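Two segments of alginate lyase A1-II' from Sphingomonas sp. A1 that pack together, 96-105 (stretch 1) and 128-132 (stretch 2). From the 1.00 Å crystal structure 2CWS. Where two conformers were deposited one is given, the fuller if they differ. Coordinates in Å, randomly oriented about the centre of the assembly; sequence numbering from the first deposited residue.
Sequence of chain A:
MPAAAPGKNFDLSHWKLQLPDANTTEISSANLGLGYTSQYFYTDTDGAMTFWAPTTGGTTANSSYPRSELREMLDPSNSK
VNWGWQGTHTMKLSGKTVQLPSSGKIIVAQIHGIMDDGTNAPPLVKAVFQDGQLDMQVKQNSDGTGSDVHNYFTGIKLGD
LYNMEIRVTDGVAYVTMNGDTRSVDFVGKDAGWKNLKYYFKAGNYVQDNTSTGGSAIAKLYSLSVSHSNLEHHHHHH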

# COMPACT_ATOMS: atom_id res chain seq x y z
N LYS A 96 7.10 -3.87 9.62
CA LYS A 96 7.31 -2.88 10.66
C LYS A 96 7.72 -1.56 10.01
O LYS A 96 8.20 -1.55 8.89
N THR A 97 7.48 -0.49 10.76
CA THR A 97 8.01 0.82 10.34
C THR A 97 9.20 1.10 11.22
O THR A 97 9.10 1.09 12.46
N VAL A 98 10.33 1.37 10.58
CA VAL A 98 11.62 1.51 11.26
C VAL A 98 11.93 2.97 11.57
O VAL A 98 12.52 3.24 12.63
N GLN A 99 11.61 3.87 10.65
CA GLN A 99 11.99 5.27 10.78
C GLN A 99 10.89 6.10 10.11
O GLN A 99 10.39 5.70 9.04
N LEU A 100 10.54 7.20 10.75
CA LEU A 100 9.51 8.10 10.26
C LEU A 100 10.12 9.41 9.81
O LEU A 100 11.21 9.79 10.27
N PRO A 101 9.42 10.15 8.96
CA PRO A 101 9.78 11.52 8.66
C PRO A 101 9.41 12.41 9.83
O PRO A 101 8.74 11.97 10.78
N SER A 102 9.76 13.71 9.77
CA SER A 102 9.42 14.62 10.84
C SER A 102 7.91 14.67 11.10
O SER A 102 7.50 14.90 12.24
N SER A 103 7.09 14.47 10.07
CA SER A 103 5.63 14.58 10.31
C SER A 103 5.11 13.43 11.18
O SER A 103 4.02 13.53 11.72
N GLY A 104 5.85 12.33 11.28
CA GLY A 104 5.38 11.22 12.11
C GLY A 104 4.39 10.33 11.40
O GLY A 104 3.77 9.50 12.08
N LYS A 105 4.24 10.38 10.09
CA LYS A 105 3.15 9.63 9.43
C LYS A 105 3.62 9.09 8.09
O LYS A 105 4.15 9.82 7.26
N VAL A 128 -2.52 3.82 7.67
CA VAL A 128 -1.73 4.96 8.11
C VAL A 128 -1.03 4.66 9.41
O VAL A 128 -1.69 4.47 10.45
N PHE A 129 0.31 4.59 9.36
CA PHE A 129 1.13 4.28 10.52
C PHE A 129 1.59 5.56 11.18
O PHE A 129 2.16 6.44 10.54
N GLN A 130 1.41 5.57 12.52
CA GLN A 130 2.08 6.52 13.45
C GLN A 130 2.68 5.70 14.58
O GLN A 130 2.27 4.56 14.83
N ASP A 131 3.68 6.31 15.26
CA ASP A 131 4.33 5.59 16.37
C ASP A 131 3.42 5.52 17.59
O ASP A 131 3.42 6.39 18.46
N GLY A 132 2.64 4.46 17.65
CA GLY A 132 1.69 4.22 18.73
C GLY A 132 0.26 3.92 18.24
O GLY A 132 -0.55 3.49 19.08

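The most unusual feature of this contact is the carbonyl of Gly-104, which serves as the polar hub between two segments that share no direct backbone-to-backbone hydrogen bond. Gly-104 O accepts a hydrogen bond from the side-chain amide of Gln-130 (NE2 to Gly-104 O, 3.3 Å, N-H...O angle 158°) and a second from water 1, whose oxygen lies 2.8 Å from Gly-104 O. The same water accepts from the backbone of Asp-131, 2.8 Å from its N, so one solvent molecule bridges the turn of stretch 1 to the end of stretch 2. Gln-130 reaches the carbonyl with chi1 m and chi2 t; its CA-to-CB bond points sideways, but the end of the side chain comes nearer, and NE2 also lies 3.8 Å from Lys-105 CB. The turn that presents this carbonyl is type I, Pro-101 to Gly-104, closed by Gly-104 N to Pro-101 O at 3.0 Å. Gly-104 has phi/psi of 82/15, where a CB would be jammed against the preceding carbonyl oxygen. Just beyond, Lys-105 N donates to Ser-103 OG at 3.2 Å, Ser-103 having chi1 p.

The apolar part of the contact centres on Phe-129, which has the largest covered area of any residue here. With chi1 t and chi2 -86°, its CA-to-CB bond points sideways, but the ring comes nearer stretch 1. Thr-97, chi1 m, points toward stretch 2 and sets its CB over one face of the ring, 3.7 Å from the Phe-129 centroid and 13° off the normal, a CH-pi contact; Thr-97 OG1 is hydrogen-bonded elsewhere in the structure. Leu-100 also points toward stretch 2, with chi1 m and chi2 t, and meets the ring at its edge, CD2 to Phe-129 CD1 at 4.0 Å. Leu-100 CD1 lies 4.0 Å from Asp-131 CB and 4.2 Å from Phe-129 CE1, so the leucine touches both residues. By contrast, Lys-96, Val-98 and Gln-99 point away and make no contact with stretch 2.

Lys-105 runs beside the strand, its CA 5.2 Å from Gln-130 CA. Its CA-to-CB bond points sideways, and the chain, t at chi1 and chi2, offers methylene carbons rather than charge: CG packs 3.5 Å from CG1 of Val-128, itself chi1 t. Lys-105 CA approaches Phe-129 O at 3.5 Å with an angle of 154° at the hydrogen, a CA-H...O contact where the two backbones run close. In all, 359 Å² is buried, counting both sides.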

# COMPACT_ATOMS: atom_id res chain seq x y z
CB LYS A 96 8.39 -3.25 11.70
CG LYS A 96 9.77 -3.52 11.08
CD LYS A 96 10.89 -3.56 12.10
CE LYS A 96 10.73 -4.80 12.94
NZ LYS A 96 11.71 -4.77 14.10
CB THR A 97 6.90 1.87 10.42
OG1 THR A 97 5.93 1.59 9.40
CG2 THR A 97 7.46 3.27 10.14
CB VAL A 98 12.73 0.92 10.35
CG1 VAL A 98 14.13 1.24 10.90
CG2 VAL A 98 12.52 -0.60 10.16
CB GLN A 99 13.34 5.53 10.06
CG GLN A 99 13.77 7.00 10.13
CD GLN A 99 15.09 7.15 9.38
OE1 GLN A 99 16.12 6.57 9.79
NE2 GLN A 99 15.15 7.97 8.33
CB LEU A 100 8.52 8.37 11.42
CG LEU A 100 7.57 7.22 11.71
CD1 LEU A 100 6.90 7.43 13.07
CD2 LEU A 100 6.56 7.03 10.58
CB PRO A 101 8.95 11.87 7.42
CG PRO A 101 7.65 11.13 7.72
CD PRO A 101 8.09 9.82 8.36
CB SER A 102 9.92 16.02 10.53
OG SER A 102 11.35 16.05 10.45
CB SER A 103 4.86 14.52 8.99
OG SER A 103 4.85 13.15 8.52
CB LYS A 105 1.94 10.54 9.25
CG LYS A 105 0.74 9.84 8.62
CD LYS A 105 -0.38 10.76 8.24
CE LYS A 105 -1.03 11.39 9.46
NZ LYS A 105 -2.18 12.31 9.09
CB VAL A 128 -2.64 6.19 8.29
CG1 VAL A 128 -1.80 7.40 8.71
CG2 VAL A 128 -3.44 6.48 7.01
CB PHE A 129 2.34 3.43 10.10
CG PHE A 129 3.24 3.13 11.29
CD1 PHE A 129 4.24 3.99 11.72
CD2 PHE A 129 3.05 1.95 11.98
CE1 PHE A 129 4.95 3.73 12.85
CE2 PHE A 129 3.79 1.68 13.12
CZ PHE A 129 4.75 2.60 13.57
CB GLN A 130 1.16 7.60 13.95
CG GLN A 130 0.57 8.24 12.67
CD GLN A 130 0.01 9.56 13.02
OE1 GLN A 130 -1.17 9.62 13.45
NE2 GLN A 130 0.77 10.64 12.87
CB ASP A 131 5.63 6.32 16.67
CG ASP A 131 6.44 5.70 17.80
OD1 ASP A 131 6.10 4.60 18.24
OD2 ASP A 131 7.43 6.36 18.18
O HOH W 1 4.36 8.99 14.73